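Local coordinates for protein archaeosine synthase (Pyrobaculum calidifontis, PDB 5K0P) that catalyses the last step of archaeosine synthesis, using free ammonium to turn the nitrile of preQ0-modified tRNA into a formamidine group, at residues Ala41-Glu46 against Ala75-Pro80; Ser9-Lys14 against Val34-Arg39. All blocks are in the same frame, centred on the assembly; numbering follows the deposited sequence.

Contact 1. Residues Ala41-Glu46 against Ala75-Pro80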
loop_
_atom_site.group_PDB
_atom_site.type_symbol
_atom_site.label_atom_id
_atom_site.label_comp_id
_atom_site.label_asym_id
_atom_site.label_seq_id
_atom_site.Cartn_x
_atom_site.Cartn_y
_atom_site.Cartn_z
ATOM N N ALA A 41 -29.413 -6.053 -22.394
ATOM C CA ALA A 41 -28.758 -4.861 -22.854
ATOM C C ALA A 41 -27.652 -4.527 -21.864
ATOM O O ALA A 41 -27.852 -4.492 -20.605
ATOM C CB ALA A 41 -29.747 -3.708 -22.997
ATOM N N VAL A 42 -26.473 -4.354 -22.453
ATOM C CA VAL A 42 -25.310 -3.816 -21.803
ATOM C C VAL A 42 -25.276 -2.318 -22.068
ATOM O O VAL A 42 -25.487 -1.867 -23.215
ATOM C CB VAL A 42 -24.005 -4.493 -22.302
ATOM C CG1 VAL A 42 -22.763 -3.682 -21.920
ATOM C CG2 VAL A 42 -23.970 -5.888 -21.721
ATOM N N LEU A 43 -25.046 -1.565 -21.001
ATOM C CA LEU A 43 -24.868 -0.106 -21.105
ATOM C C LEU A 43 -23.497 0.209 -21.769
ATOM O O LEU A 43 -22.453 -0.182 -21.257
ATOM C CB LEU A 43 -24.954 0.514 -19.727
ATOM C CG LEU A 43 -24.792 2.048 -19.697
ATOM C CD1 LEU A 43 -25.935 2.651 -20.496
ATOM C CD2 LEU A 43 -24.793 2.629 -18.305
ATOM N N ALA A 44 -23.534 0.881 -22.926
ATOM C CA ALA A 44 -22.292 1.235 -23.619
ATOM C C ALA A 44 -21.509 2.158 -22.720
ATOM O O ALA A 44 -22.083 3.040 -22.081
ATOM C CB ALA A 44 -22.552 1.942 -24.959
ATOM N N ILE A 45 -20.187 1.965 -22.696
ATOM C CA ILE A 45 -19.384 2.750 -21.816
ATOM C C ILE A 45 -19.506 4.201 -22.177
ATOM O O ILE A 45 -19.477 5.084 -21.313
ATOM C CB ILE A 45 -17.930 2.355 -21.920
ATOM C CG1 ILE A 45 -17.720 0.888 -21.581
ATOM C CG2 ILE A 45 -17.112 3.197 -20.969
ATOM C CD1 ILE A 45 -18.332 0.522 -20.261
ATOM N N GLU A 46 -19.622 4.462 -23.455
ATOM C CA GLU A 46 -19.640 5.839 -23.988
ATOM C C GLU A 46 -20.900 6.460 -23.456
ATOM O O GLU A 46 -20.837 7.597 -23.090
ATOM C CB GLU A 46 -19.630 5.896 -25.542
ATOM C CG GLU A 46 -18.361 5.383 -26.234
ATOM C CD GLU A 46 -18.304 3.841 -26.539
ATOM O OE1 GLU A 46 -18.855 2.963 -25.768
ATOM O OE2 GLU A 46 -17.624 3.491 -27.562
ATOM N N ALA A 75 -33.389 3.514 -16.790
ATOM C CA ALA A 75 -34.136 3.849 -17.980
ATOM C C ALA A 75 -33.454 3.370 -19.267
ATOM O O ALA A 75 -34.150 2.901 -20.176
ATOM C CB ALA A 75 -34.468 5.352 -18.053
ATOM N N ALA A 76 -32.123 3.472 -19.341
ATOM C CA ALA A 76 -31.384 2.990 -20.486
ATOM C C ALA A 76 -31.408 1.461 -20.669
ATOM O O ALA A 76 -31.513 1.020 -21.795
ATOM C CB ALA A 76 -29.947 3.469 -20.425
ATOM N N VAL A 77 -31.279 0.657 -19.604
ATOM C CA VAL A 77 -31.173 -0.810 -19.800
ATOM C C VAL A 77 -32.006 -1.678 -18.918
ATOM O O VAL A 77 -31.826 -2.866 -18.967
ATOM C CB VAL A 77 -29.704 -1.322 -19.728
ATOM C CG1 VAL A 77 -28.818 -0.602 -20.728
ATOM C CG2 VAL A 77 -29.111 -1.113 -18.346
ATOM N N ASN A 78 -32.912 -1.111 -18.131
ATOM C CA ASN A 78 -33.845 -1.868 -17.291
ATOM C C ASN A 78 -33.247 -3.106 -16.667
ATOM O O ASN A 78 -33.736 -4.191 -16.943
ATOM C CB ASN A 78 -35.104 -2.238 -18.108
ATOM C CG ASN A 78 -35.782 -1.007 -18.713
ATOM O OD1 ASN A 78 -35.541 -0.622 -19.912
ATOM N ND2 ASN A 78 -36.603 -0.339 -17.881
ATOM N N PRO A 79 -32.159 -2.954 -15.868
ATOM C CA PRO A 79 -31.487 -4.114 -15.319
ATOM C C PRO A 79 -32.199 -4.538 -14.065
ATOM O O PRO A 79 -32.773 -3.694 -13.436
ATOM C CB PRO A 79 -30.105 -3.568 -14.968
ATOM C CG PRO A 79 -30.352 -2.182 -14.652
ATOM C CD PRO A 79 -31.512 -1.713 -15.424
ATOM N N PRO A 80 -32.193 -5.833 -13.721
ATOM C CA PRO A 80 -32.850 -6.264 -12.471
ATOM C C PRO A 80 -32.152 -5.840 -11.190
ATOM O O PRO A 80 -32.738 -6.013 -10.110
ATOM C CB PRO A 80 -32.760 -7.808 -12.534
ATOM C CG PRO A 80 -31.641 -8.098 -13.456
ATOM C CD PRO A 80 -31.700 -7.001 -14.487
HETATM O O HOH W 1 -29.803 -4.796 -18.908
#
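A41 and L43 meet A76 and V77 in a small apolar contact between the loop that leads into helix 45-53 and the C-terminal end of helix 62-77. V77 supplies the largest share of the buried surface. Its CG1 stands anti to the carbonyl carbon (chi1 -56°) and reaches the loop backbone, lying 3.9 Å from N of L43. The same methyl packs 4.0 Å from CB of A41 and 4.1 Å from CB of L43, so one branch of the valine spans both residues. Beta-branching suits this place, since a short, stiff side chain fills the space beside the loop without a long tail to order. One residue earlier in the helix, CB of A76 meets CD1 of L43 at 4.1 Å. A single methyl is enough to meet the leucine there; L43 also rests on F48 and M51 of helix 45-53, and A76 touches E47 and M51.

No direct hydrogen bond joins the segments. A single water does so instead, donating to O of A41 at 2.6 Å and to O of V77 at 2.8 Å. L43 through E46 belong to the substrate-binding site shared between adjacent subunits, but L43 alone of the four touches 75-80. The chemistry is therefore that of apolar contacts without directional preference, plus one water that reconciles two carbonyl acceptors unable to bond to each other.

Contact 2. Residues Ser9-Lys14 against Val34-Arg39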
loop_
_atom_site.group_PDB
_atom_site.type_symbol
_atom_site.label_atom_id
_atom_site.label_comp_id
_atom_site.label_asym_id
_atom_site.label_seq_id
_atom_site.Cartn_x
_atom_site.Cartn_y
_atom_site.Cartn_z
ATOM N N SER A 9 -22.887 -11.600 -16.283
ATOM C CA SER A 9 -23.553 -11.707 -15.014
ATOM C C SER A 9 -23.575 -10.406 -14.217
ATOM O O SER A 9 -24.512 -10.194 -13.463
ATOM C CB SER A 9 -22.897 -12.800 -14.150
ATOM O OG SER A 9 -22.866 -14.034 -14.851
ATOM N N LEU A 10 -22.539 -9.580 -14.336
ATOM C CA LEU A 10 -22.385 -8.362 -13.538
ATOM C C LEU A 10 -21.408 -7.454 -14.289
ATOM O O LEU A 10 -20.426 -7.931 -14.842
ATOM C CB LEU A 10 -21.785 -8.638 -12.126
ATOM C CG LEU A 10 -21.826 -7.484 -11.146
ATOM C CD1 LEU A 10 -23.298 -7.170 -10.838
ATOM C CD2 LEU A 10 -21.176 -7.816 -9.832
ATOM N N VAL A 11 -21.718 -6.171 -14.338
ATOM C CA VAL A 11 -20.779 -5.184 -14.825
ATOM C C VAL A 11 -20.569 -4.133 -13.756
ATOM O O VAL A 11 -21.525 -3.750 -13.107
ATOM C CB VAL A 11 -21.321 -4.523 -16.105
ATOM C CG1 VAL A 11 -20.397 -3.406 -16.604
ATOM C CG2 VAL A 11 -21.534 -5.509 -17.219
ATOM N N ARG A 12 -19.315 -3.709 -13.587
ATOM C CA ARG A 12 -18.939 -2.682 -12.647
ATOM C C ARG A 12 -18.273 -1.591 -13.453
ATOM O O ARG A 12 -17.356 -1.877 -14.249
ATOM C CB ARG A 12 -18.019 -3.239 -11.555
ATOM C CG ARG A 12 -18.702 -4.292 -10.647
ATOM C CD ARG A 12 -17.915 -4.759 -9.373
ATOM N NE ARG A 12 -18.575 -5.879 -8.675
ATOM C CZ ARG A 12 -18.938 -5.878 -7.393
ATOM N NH1 ARG A 12 -19.562 -6.890 -6.902
ATOM N NH2 ARG A 12 -18.692 -4.859 -6.619
ATOM N N LEU A 13 -18.739 -0.360 -13.270
ATOM C CA LEU A 13 -18.107 0.826 -13.921
ATOM C C LEU A 13 -17.729 1.832 -12.899
ATOM O O LEU A 13 -18.454 2.005 -11.938
ATOM C CB LEU A 13 -19.020 1.457 -14.935
ATOM C CG LEU A 13 -19.638 0.484 -15.872
ATOM C CD1 LEU A 13 -20.905 1.081 -16.492
ATOM C CD2 LEU A 13 -18.614 0.052 -16.907
ATOM N N LYS A 14 -16.590 2.501 -13.076
ATOM C CA LYS A 14 -16.108 3.436 -12.094
ATOM C C LYS A 14 -15.411 4.558 -12.802
ATOM O O LYS A 14 -14.538 4.314 -13.646
ATOM C CB LYS A 14 -15.110 2.769 -11.158
ATOM C CG LYS A 14 -14.497 3.738 -10.159
ATOM C CD LYS A 14 -13.429 3.119 -9.199
ATOM C CE LYS A 14 -14.023 2.093 -8.228
ATOM N NZ LYS A 14 -12.891 1.625 -7.401
ATOM N N VAL A 34 -20.779 2.380 -10.552
ATOM C CA VAL A 34 -22.061 1.746 -10.839
ATOM C C VAL A 34 -21.865 0.275 -11.051
ATOM O O VAL A 34 -20.919 -0.182 -11.758
ATOM C CB VAL A 34 -22.732 2.434 -12.034
ATOM C CG1 VAL A 34 -24.071 1.841 -12.383
ATOM C CG2 VAL A 34 -22.839 3.912 -11.726
ATOM N N GLU A 35 -22.783 -0.501 -10.489
ATOM C CA GLU A 35 -22.722 -1.941 -10.716
ATOM C C GLU A 35 -24.109 -2.377 -11.066
ATOM O O GLU A 35 -25.067 -1.853 -10.498
ATOM C CB GLU A 35 -22.017 -2.507 -9.502
ATOM C CG GLU A 35 -22.639 -3.565 -8.752
ATOM C CD GLU A 35 -21.920 -3.956 -7.459
ATOM O OE1 GLU A 35 -20.687 -3.691 -7.243
ATOM O OE2 GLU A 35 -22.683 -4.575 -6.683
ATOM N N TYR A 36 -24.239 -3.202 -12.086
ATOM C CA TYR A 36 -25.531 -3.725 -12.511
ATOM C C TYR A 36 -25.519 -5.094 -13.173
ATOM O O TYR A 36 -24.503 -5.552 -13.649
ATOM C CB TYR A 36 -26.205 -2.684 -13.456
ATOM C CG TYR A 36 -25.641 -2.657 -14.827
ATOM C CD1 TYR A 36 -24.462 -2.010 -15.066
ATOM C CD2 TYR A 36 -26.286 -3.322 -15.891
ATOM C CE1 TYR A 36 -23.913 -2.001 -16.370
ATOM C CE2 TYR A 36 -25.749 -3.321 -17.201
ATOM C CZ TYR A 36 -24.555 -2.669 -17.425
ATOM O OH TYR A 36 -23.948 -2.710 -18.697
ATOM N N ILE A 37 -26.684 -5.759 -13.190
ATOM C CA ILE A 37 -26.842 -7.028 -13.896
ATOM C C ILE A 37 -27.559 -6.752 -15.179
ATOM O O ILE A 37 -28.723 -6.284 -15.142
ATOM C CB ILE A 37 -27.653 -8.045 -13.098
ATOM C CG1 ILE A 37 -26.918 -8.329 -11.822
ATOM C CG2 ILE A 37 -27.863 -9.379 -13.905
ATOM C CD1 ILE A 37 -27.626 -9.257 -10.908
ATOM N N PRO A 38 -26.905 -7.047 -16.331
ATOM C CA PRO A 38 -27.555 -6.859 -17.616
ATOM C C PRO A 38 -28.692 -7.839 -17.753
ATOM O O PRO A 38 -28.596 -8.972 -17.192
ATOM C CB PRO A 38 -26.455 -7.210 -18.627
ATOM C CG PRO A 38 -25.181 -6.963 -17.896
ATOM C CD PRO A 38 -25.484 -7.405 -16.488
ATOM N N ARG A 39 -29.761 -7.379 -18.459
ATOM C CA ARG A 39 -30.814 -8.244 -18.991
ATOM C C ARG A 39 -31.009 -7.955 -20.479
ATOM O O ARG A 39 -31.822 -7.090 -20.883
ATOM C CB ARG A 39 -32.161 -8.088 -18.244
ATOM C CG ARG A 39 -33.181 -9.127 -18.787
ATOM C CD ARG A 39 -34.656 -8.859 -18.464
ATOM N NE ARG A 39 -34.991 -9.082 -17.053
ATOM C CZ ARG A 39 -35.222 -8.146 -16.109
ATOM N NH1 ARG A 39 -35.498 -8.551 -14.859
ATOM N NH2 ARG A 39 -35.185 -6.826 -16.361
#
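CG of Y36 lies between its own backbone N and carbonyl carbon (chi1 76°), and from there the ring runs beside V11, whose CG1, anti to the backbone N (chi1 176°), lies 3.8 Å from CE1 of Y36. The two side chains point the same way, and CE1 of the tyrosine lies 3.6 Å from CB of the valine, an oblique approach. CD1 of L13 comes to the ring edge near its plane, at 4.3 Å from CE1, and P38 crosses V11 with its CG 4.0 Å from CG2. Branched aliphatics suit this face, giving the ring compact, apolar neighbours.

Beneath these side chains the strands are antiparallel, V11-Y36 and L13-V34 being hydrogen-bonded pairs. N of V11 bonds to O of Y36 at 2.9 Å, and N of L13 to O of V34 at 2.7 Å. The non-hydrogen-bonded pair R12-E35 forms a salt bridge whose detailed geometry is doubtful. It lies on the face turned away from helix 45-53, where R12 is exposed to solvent and charged residues are at home.

The hydroxyl of Y36 accepts a hydrogen bond from the backbone N of L43; an alanine in place of Y36 would probably leave the L43 amide without its acceptor and open a gap beside V11 and L13. Strands 10-20 and 27-37 form a hairpin. Strand 27-37 pairs antiparallel with strand 81-90, and OE2 of E35 hydrogen-bonds to OH of Y81. L13 and V34 pack against F48 of helix 45-53, while strand 10-20 pairs with a strand of the second subunit, extending the sheet across the interface.

In the fold
Contacts 1 and 2 lie in series along the chain, with centres about 9 Å apart and on the same side of the chain's centre. Strand 27-37 of contact 2 runs on into the loop of contact 1, and the two are joined again through space where OH of Y36 lies 2.8 Å from N of L43. P79 and P80 also pack against O of I37. Two pairs tie the sheet to the substrate-binding residues L43, A44, I45 and E46: Y36 with L43, and L13 with I45, whose side chains come within about 3 Å of each other at their nearest atoms. Both contacts touch the second subunit, in keeping with active sites at subunit interfaces of the tunnel-fold decamer.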